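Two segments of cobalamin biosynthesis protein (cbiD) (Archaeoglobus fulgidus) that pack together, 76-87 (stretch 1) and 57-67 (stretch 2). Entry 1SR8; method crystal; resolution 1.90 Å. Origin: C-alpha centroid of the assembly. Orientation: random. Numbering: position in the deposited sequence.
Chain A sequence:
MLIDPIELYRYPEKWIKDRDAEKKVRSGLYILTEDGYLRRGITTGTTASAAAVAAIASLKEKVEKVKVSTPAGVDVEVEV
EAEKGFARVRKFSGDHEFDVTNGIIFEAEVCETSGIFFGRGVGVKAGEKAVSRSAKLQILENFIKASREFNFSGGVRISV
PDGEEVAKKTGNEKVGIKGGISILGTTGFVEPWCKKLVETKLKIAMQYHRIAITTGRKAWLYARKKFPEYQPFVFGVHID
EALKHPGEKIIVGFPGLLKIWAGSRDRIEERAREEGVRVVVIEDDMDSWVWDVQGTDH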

ATOM      1  N   VAL A  76       0.912  -4.289 -11.751  1.00 27.31           N
ATOM      2  CA  VAL A  76       0.948  -5.572 -11.059  1.00 29.45           C
ATOM      3  C   VAL A  76      -0.050  -6.550 -11.636  1.00 30.54           C
ATOM      4  O   VAL A  76      -1.171  -6.183 -11.970  1.00 31.56           O
ATOM      5  CB  VAL A  76       0.626  -5.425  -9.560  1.00 30.79           C
ATOM      6  CG1 VAL A  76       0.699  -6.790  -8.878  1.00 31.18           C
ATOM      7  CG2 VAL A  76       1.601  -4.472  -8.916  1.00 32.64           C
ATOM      8  N   GLU A  77       0.357  -7.804 -11.746  1.00 30.38           N
ATOM      9  CA  GLU A  77      -0.527  -8.823 -12.269  1.00 30.40           C
ATOM     10  C   GLU A  77      -1.229  -9.470 -11.073  1.00 30.14           C
ATOM     11  O   GLU A  77      -0.591  -9.882 -10.100  1.00 29.41           O
ATOM     12  CB  GLU A  77       0.292  -9.834 -13.053  1.00 33.30           C
ATOM     13  CG  GLU A  77      -0.504 -10.890 -13.759  1.00 39.16           C
ATOM     14  CD  GLU A  77       0.392 -11.796 -14.576  1.00 41.92           C
ATOM     15  OE1 GLU A  77       0.895 -11.344 -15.633  1.00 43.11           O
ATOM     16  OE2 GLU A  77       0.609 -12.951 -14.147  1.00 44.16           O
ATOM     17  N   VAL A  78      -2.555  -9.531 -11.146  1.00 29.67           N
ATOM     18  CA  VAL A  78      -3.375 -10.088 -10.074  1.00 28.05           C
ATOM     19  C   VAL A  78      -4.212 -11.265 -10.576  1.00 30.06           C
ATOM     20  O   VAL A  78      -4.820 -11.203 -11.652  1.00 28.43           O
ATOM     21  CB  VAL A  78      -4.344  -9.005  -9.499  1.00 27.68           C
ATOM     22  CG1 VAL A  78      -5.191  -9.575  -8.372  1.00 24.44           C
ATOM     23  CG2 VAL A  78      -3.548  -7.810  -9.003  1.00 25.72           C
ATOM     24  N   GLU A  79      -4.232 -12.338  -9.790  1.00 30.63           N
ATOM     25  CA  GLU A  79      -5.018 -13.510 -10.138  1.00 32.17           C
ATOM     26  C   GLU A  79      -6.461 -13.243  -9.739  1.00 30.44           C
ATOM     27  O   GLU A  79      -6.734 -12.763  -8.642  1.00 28.85           O
ATOM     28  CB  GLU A  79      -4.479 -14.753  -9.425  1.00 34.64           C
ATOM     29  CG  GLU A  79      -3.167 -15.245 -10.016  1.00 41.41           C
ATOM     30  CD  GLU A  79      -3.085 -16.762 -10.073  1.00 46.38           C
ATOM     31  OE1 GLU A  79      -2.868 -17.394  -9.013  1.00 48.57           O
ATOM     32  OE2 GLU A  79      -3.252 -17.321 -11.185  1.00 49.42           O
ATOM     33  N   VAL A  80      -7.382 -13.543 -10.643  1.00 29.74           N
ATOM     34  CA  VAL A  80      -8.788 -13.301 -10.388  1.00 29.42           C
ATOM     35  C   VAL A  80      -9.636 -14.481 -10.852  1.00 32.22           C
ATOM     36  O   VAL A  80      -9.142 -15.403 -11.508  1.00 32.31           O
ATOM     37  CB  VAL A  80      -9.276 -12.042 -11.149  1.00 28.16           C
ATOM     38  CG1 VAL A  80      -8.421 -10.844 -10.802  1.00 26.73           C
ATOM     39  CG2 VAL A  80      -9.229 -12.294 -12.648  1.00 28.24           C
ATOM     40  N   GLU A  81     -10.913 -14.439 -10.493  1.00 33.74           N
ATOM     41  CA  GLU A  81     -11.884 -15.448 -10.891  1.00 35.57           C
ATOM     42  C   GLU A  81     -12.996 -14.629 -11.539  1.00 34.71           C
ATOM     43  O   GLU A  81     -13.908 -14.159 -10.865  1.00 34.99           O
ATOM     44  CB  GLU A  81     -12.420 -16.192  -9.668  1.00 38.98           C
ATOM     45  CG  GLU A  81     -13.414 -17.293 -10.006  1.00 45.63           C
ATOM     46  CD  GLU A  81     -14.090 -17.866  -8.770  1.00 49.07           C
ATOM     47  OE1 GLU A  81     -14.822 -17.110  -8.090  1.00 51.80           O
ATOM     48  OE2 GLU A  81     -13.891 -19.069  -8.477  1.00 50.72           O
ATOM     49  N   ALA A  82     -12.906 -14.440 -12.847  1.00 34.98           N
ATOM     50  CA  ALA A  82     -13.893 -13.639 -13.551  1.00 36.66           C
ATOM     51  C   ALA A  82     -14.629 -14.411 -14.641  1.00 38.26           C
ATOM     52  O   ALA A  82     -14.073 -15.320 -15.258  1.00 38.64           O
ATOM     53  CB  ALA A  82     -13.215 -12.413 -14.150  1.00 34.98           C
ATOM     54  N   GLU A  83     -15.884 -14.036 -14.875  1.00 39.25           N
ATOM     55  CA  GLU A  83     -16.687 -14.682 -15.903  1.00 40.23           C
ATOM     56  C   GLU A  83     -17.914 -13.864 -16.280  1.00 38.49           C
ATOM     57  O   GLU A  83     -18.750 -13.553 -15.434  1.00 38.00           O
ATOM     58  CB  GLU A  83     -17.120 -16.071 -15.435  1.00 42.88           C
ATOM     59  CG  GLU A  83     -17.845 -16.871 -16.497  1.00 47.64           C
ATOM     60  CD  GLU A  83     -18.257 -18.238 -16.005  1.00 50.58           C
ATOM     61  OE1 GLU A  83     -17.361 -19.047 -15.669  1.00 52.26           O
ATOM     62  OE2 GLU A  83     -19.479 -18.501 -15.950  1.00 53.16           O
ATOM     63  N   LYS A  84     -18.005 -13.513 -17.559  1.00 38.10           N
ATOM     64  CA  LYS A  84     -19.128 -12.745 -18.097  1.00 38.44           C
ATOM     65  C   LYS A  84     -19.549 -11.513 -17.302  1.00 37.71           C
ATOM     66  O   LYS A  84     -20.699 -11.418 -16.860  1.00 37.82           O
ATOM     67  CB  LYS A  84     -20.346 -13.656 -18.274  1.00 41.22           C
ATOM     68  CG  LYS A  84     -20.134 -14.813 -19.240  1.00 43.70           C
ATOM     69  CD  LYS A  84     -21.450 -15.524 -19.548  1.00 48.01           C
ATOM     70  CE  LYS A  84     -22.038 -16.225 -18.325  1.00 50.49           C
ATOM     71  NZ  LYS A  84     -21.236 -17.414 -17.897  1.00 52.30           N
ATOM     72  N   GLY A  85     -18.630 -10.572 -17.119  1.00 35.71           N
ATOM     73  CA  GLY A  85     -18.966  -9.357 -16.402  1.00 33.23           C
ATOM     74  C   GLY A  85     -18.936  -9.426 -14.889  1.00 32.71           C
ATOM     75  O   GLY A  85     -19.261  -8.444 -14.221  1.00 32.40           O
ATOM     76  N   PHE A  86     -18.559 -10.574 -14.333  1.00 30.93           N
ATOM     77  CA  PHE A  86     -18.490 -10.709 -12.886  1.00 29.22           C
ATOM     78  C   PHE A  86     -17.083 -11.125 -12.497  1.00 29.87           C
ATOM     79  O   PHE A  86     -16.470 -11.953 -13.171  1.00 30.60           O
ATOM     80  CB  PHE A  86     -19.477 -11.764 -12.403  1.00 28.80           C
ATOM     81  CG  PHE A  86     -19.468 -11.961 -10.912  1.00 28.58           C
ATOM     82  CD1 PHE A  86     -20.091 -11.047 -10.072  1.00 29.14           C
ATOM     83  CD2 PHE A  86     -18.816 -13.052 -10.347  1.00 27.68           C
ATOM     84  CE1 PHE A  86     -20.062 -11.215  -8.692  1.00 29.63           C
ATOM     85  CE2 PHE A  86     -18.779 -13.231  -8.970  1.00 26.82           C
ATOM     86  CZ  PHE A  86     -19.402 -12.314  -8.141  1.00 27.54           C
ATOM     87  N   ALA A  87     -16.562 -10.550 -11.418  1.00 29.72           N
ATOM     88  CA  ALA A  87     -15.216 -10.892 -10.957  1.00 28.75           C
ATOM     89  C   ALA A  87     -15.135 -10.973  -9.442  1.00 27.99           C
ATOM     90  O   ALA A  87     -15.838 -10.274  -8.724  1.00 27.61           O
ATOM     91  CB  ALA A  87     -14.196  -9.885 -11.476  1.00 28.46           C
TER
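Stretch 2, residues 57-67: ASLKEKVEKVK

Stretch 2 runs against stretch 1 as an antiparallel partner, the axes of strands 65-67 and 76-83 crossing at 154° with a closest approach of 4.6 Å. Val78 and Val66 form the hydrogen-bonded pair at the centre of the ladder: Val78 N donates to Val66 O at 2.9 Å, and Val66 N returns a bond to Val78 O at 3.0 Å. Glu77 faces Lys67 and Glu79 faces Lys65 in non-hydrogen-bonded pairs, each with a CA-CA distance of 4.3 Å. The ladder is extended by Val80 N, which donates to Glu64 O at 2.9 Å. There stretch 2 turns a corner: Glu64, with phi/psi of -134/-16°, leaves the extended conformation.

The alternation of the strands sorts the side chains. Glu77, Glu79, Lys65 and Lys67 share one exposed face. Glu77 is t at chi1 and chi2, which extends the side chain, and chi3 (-73°) only sets the turn of the carboxylate; its OE1 lies 3.8 Å from Lys67 NZ, a long salt bridge. Lys67 meets it by folding its outer half, with chi3 m and chi4 p. Lys65 is m at chi1 and then fully extended; its aliphatic portion lies along the glutamates, with CD 3.4 Å from Glu77 OE2 and CE 3.0 Å from Glu79 OE2. Its ammonium stays beyond salt-bridge range, NZ being 4.1 Å from Glu77 OE2 and 4.0 Å from Glu79 OE2. Glu79 reaches this position with chi1 m and chi2 between wells at -141°.

Val78 and Val66 point to the other face, where both are buried. Val80 points sideways, and its m rotamer places CG2 3.8 Å from Val63 CG1 and 4.3 Å from Val66 CG1, bridging the corner. Val63, in the t rotamer, also packs against Ala82, their CB atoms 4.0 Å apart.

Ser58 and Leu59 meet the type I' turn from Glu83 to Phe86. Ser58 points toward stretch 1, its CB 3.7 Å from Ala82 CB. Its p rotamer brings OG within 2.9 Å of Gly85 N, from which it accepts a hydrogen bond. Water 1 links Lys84 and Ser58, accepting from Lys84 N (2.7 Å) and donating to Ser58 O (2.6 Å); the direct hydrogen bond from Lys84 N to Ser58 O, at 3.4 Å, is weak and shares the same hydrogen. Leu59, m then t, brings CD2 to 3.3 Å from Gly85 N. Gly85's backbone angles (82/2°) themselves call for glycine, since a CB would jam against the preceding carbonyl; it would also crowd Leu59 CD2.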

ATOM      1  N   ALA A  57     -12.971  -7.160 -18.762  1.00 27.67           N
ATOM      2  CA  ALA A  57     -12.252  -8.050 -19.647  1.00 27.74           C
ATOM      3  C   ALA A  57     -12.974  -9.389 -19.837  1.00 30.34           C
ATOM      4  O   ALA A  57     -12.982  -9.941 -20.938  1.00 31.70           O
ATOM      5  CB  ALA A  57     -10.864  -8.290 -19.089  1.00 27.59           C
ATOM      6  N   SER A  58     -13.583  -9.905 -18.771  1.00 31.29           N
ATOM      7  CA  SER A  58     -14.275 -11.196 -18.827  1.00 32.81           C
ATOM      8  C   SER A  58     -15.489 -11.210 -19.743  1.00 34.99           C
ATOM      9  O   SER A  58     -16.027 -12.271 -20.061  1.00 35.53           O
ATOM     10  CB  SER A  58     -14.696 -11.642 -17.426  1.00 30.14           C
ATOM     11  OG  SER A  58     -15.776 -10.867 -16.952  1.00 29.22           O
ATOM     12  N   LEU A  59     -15.932 -10.037 -20.166  1.00 36.92           N
ATOM     13  CA  LEU A  59     -17.073  -9.965 -21.060  1.00 39.77           C
ATOM     14  C   LEU A  59     -16.730 -10.546 -22.423  1.00 42.49           C
ATOM     15  O   LEU A  59     -17.536 -11.250 -23.025  1.00 43.64           O
ATOM     16  CB  LEU A  59     -17.517  -8.524 -21.239  1.00 37.76           C
ATOM     17  CG  LEU A  59     -18.310  -7.949 -20.083  1.00 36.58           C
ATOM     18  CD1 LEU A  59     -18.747  -6.539 -20.434  1.00 35.36           C
ATOM     19  CD2 LEU A  59     -19.506  -8.840 -19.814  1.00 35.95           C
ATOM     20  N   LYS A  60     -15.529 -10.247 -22.908  1.00 45.45           N
ATOM     21  CA  LYS A  60     -15.110 -10.740 -24.213  1.00 47.96           C
ATOM     22  C   LYS A  60     -14.068 -11.859 -24.216  1.00 48.82           C
ATOM     23  O   LYS A  60     -13.355 -12.035 -25.208  1.00 48.77           O
ATOM     24  CB  LYS A  60     -14.618  -9.570 -25.065  1.00 50.02           C
ATOM     25  CG  LYS A  60     -13.800  -8.529 -24.323  1.00 52.53           C
ATOM     26  CD  LYS A  60     -13.347  -7.428 -25.295  1.00 57.03           C
ATOM     27  CE  LYS A  60     -11.980  -7.734 -25.939  1.00 58.78           C
ATOM     28  NZ  LYS A  60     -11.849  -9.129 -26.453  1.00 58.59           N
ATOM     29  N   GLU A  61     -13.996 -12.618 -23.121  1.00 49.46           N
ATOM     30  CA  GLU A  61     -13.049 -13.732 -22.991  1.00 49.39           C
ATOM     31  C   GLU A  61     -12.843 -14.148 -21.537  1.00 48.80           C
ATOM     32  O   GLU A  61     -13.072 -13.362 -20.620  1.00 48.65           O
ATOM     33  CB  GLU A  61     -11.705 -13.358 -23.608  1.00 50.45           C
ATOM     34  CG  GLU A  61     -11.138 -12.069 -23.074  1.00 53.95           C
ATOM     35  CD  GLU A  61     -10.148 -11.455 -24.025  1.00 55.92           C
ATOM     36  OE1 GLU A  61      -9.204 -12.169 -24.424  1.00 58.28           O
ATOM     37  OE2 GLU A  61     -10.315 -10.264 -24.375  1.00 57.75           O
ATOM     38  N   LYS A  62     -12.405 -15.386 -21.333  1.00 48.87           N
ATOM     39  CA  LYS A  62     -12.179 -15.893 -19.985  1.00 48.76           C
ATOM     40  C   LYS A  62     -10.942 -15.237 -19.381  1.00 46.62           C
ATOM     41  O   LYS A  62      -9.909 -15.093 -20.045  1.00 46.43           O
ATOM     42  CB  LYS A  62     -12.042 -17.424 -20.004  1.00 51.15           C
ATOM     43  CG  LYS A  62     -10.813 -17.972 -20.726  1.00 54.34           C
ATOM     44  CD  LYS A  62      -9.555 -17.896 -19.856  1.00 57.45           C
ATOM     45  CE  LYS A  62      -8.377 -18.641 -20.488  1.00 59.45           C
ATOM     46  NZ  LYS A  62      -8.654 -20.104 -20.656  1.00 60.04           N
ATOM     47  N   VAL A  63     -11.063 -14.833 -18.119  1.00 44.53           N
ATOM     48  CA  VAL A  63      -9.976 -14.163 -17.409  1.00 41.51           C
ATOM     49  C   VAL A  63      -9.561 -14.917 -16.155  1.00 39.61           C
ATOM     50  O   VAL A  63     -10.398 -15.451 -15.425  1.00 39.40           O
ATOM     51  CB  VAL A  63     -10.387 -12.720 -16.984  1.00 41.20           C
ATOM     52  CG1 VAL A  63      -9.172 -11.954 -16.482  1.00 39.55           C
ATOM     53  CG2 VAL A  63     -11.038 -11.996 -18.143  1.00 39.83           C
ATOM     54  N   GLU A  64      -8.256 -14.945 -15.908  1.00 38.14           N
ATOM     55  CA  GLU A  64      -7.713 -15.609 -14.737  1.00 36.73           C
ATOM     56  C   GLU A  64      -6.692 -14.708 -14.081  1.00 34.92           C
ATOM     57  O   GLU A  64      -6.309 -14.927 -12.939  1.00 35.29           O
ATOM     58  CB  GLU A  64      -7.049 -16.920 -15.133  1.00 39.56           C
ATOM     59  CG  GLU A  64      -8.017 -17.963 -15.657  1.00 44.14           C
ATOM     60  CD  GLU A  64      -7.306 -19.200 -16.164  1.00 46.17           C
ATOM     61  OE1 GLU A  64      -6.663 -19.130 -17.242  1.00 47.52           O
ATOM     62  OE2 GLU A  64      -7.386 -20.237 -15.471  1.00 48.48           O
ATOM     63  N   LYS A  65      -6.247 -13.702 -14.827  1.00 34.00           N
ATOM     64  CA  LYS A  65      -5.269 -12.721 -14.354  1.00 32.64           C
ATOM     65  C   LYS A  65      -5.454 -11.429 -15.132  1.00 30.83           C
ATOM     66  O   LYS A  65      -5.851 -11.440 -16.298  1.00 29.72           O
ATOM     67  CB  LYS A  65      -3.836 -13.209 -14.585  1.00 34.26           C
ATOM     68  CG  LYS A  65      -3.451 -14.443 -13.801  1.00 40.09           C
ATOM     69  CD  LYS A  65      -2.088 -14.987 -14.259  1.00 44.11           C
ATOM     70  CE  LYS A  65      -1.734 -16.322 -13.568  1.00 45.91           C
ATOM     71  NZ  LYS A  65      -0.462 -16.923 -14.076  1.00 45.89           N
ATOM     72  N   VAL A  66      -5.181 -10.310 -14.483  1.00 29.26           N
ATOM     73  CA  VAL A  66      -5.280  -9.017 -15.148  1.00 27.93           C
ATOM     74  C   VAL A  66      -4.089  -8.201 -14.685  1.00 27.07           C
ATOM     75  O   VAL A  66      -3.463  -8.509 -13.671  1.00 26.66           O
ATOM     76  CB  VAL A  66      -6.574  -8.243 -14.774  1.00 26.05           C
ATOM     77  CG1 VAL A  66      -7.802  -9.081 -15.089  1.00 27.93           C
ATOM     78  CG2 VAL A  66      -6.547  -7.855 -13.309  1.00 24.75           C
ATOM     79  N   LYS A  67      -3.763  -7.169 -15.442  1.00 26.37           N
ATOM     80  CA  LYS A  67      -2.664  -6.310 -15.070  1.00 25.93           C
ATOM     81  C   LYS A  67      -3.277  -4.963 -14.718  1.00 24.43           C
ATOM     82  O   LYS A  67      -4.098  -4.435 -15.467  1.00 24.90           O
ATOM     83  CB  LYS A  67      -1.693  -6.175 -16.239  1.00 27.80           C
ATOM     84  CG  LYS A  67      -0.453  -5.348 -15.935  1.00 32.53           C
ATOM     85  CD  LYS A  67       0.605  -5.514 -17.023  1.00 36.83           C
ATOM     86  CE  LYS A  67       1.155  -6.952 -17.051  1.00 41.27           C
ATOM     87  NZ  LYS A  67       0.122  -8.007 -17.361  1.00 42.85           N
TER
HETATM   88  O   HOH W   1     -16.032 -14.685 -18.997  1.00 42.18           O
HETATM   89  O   HOH W   2      -6.319 -17.164 -11.113  1.00 48.47           O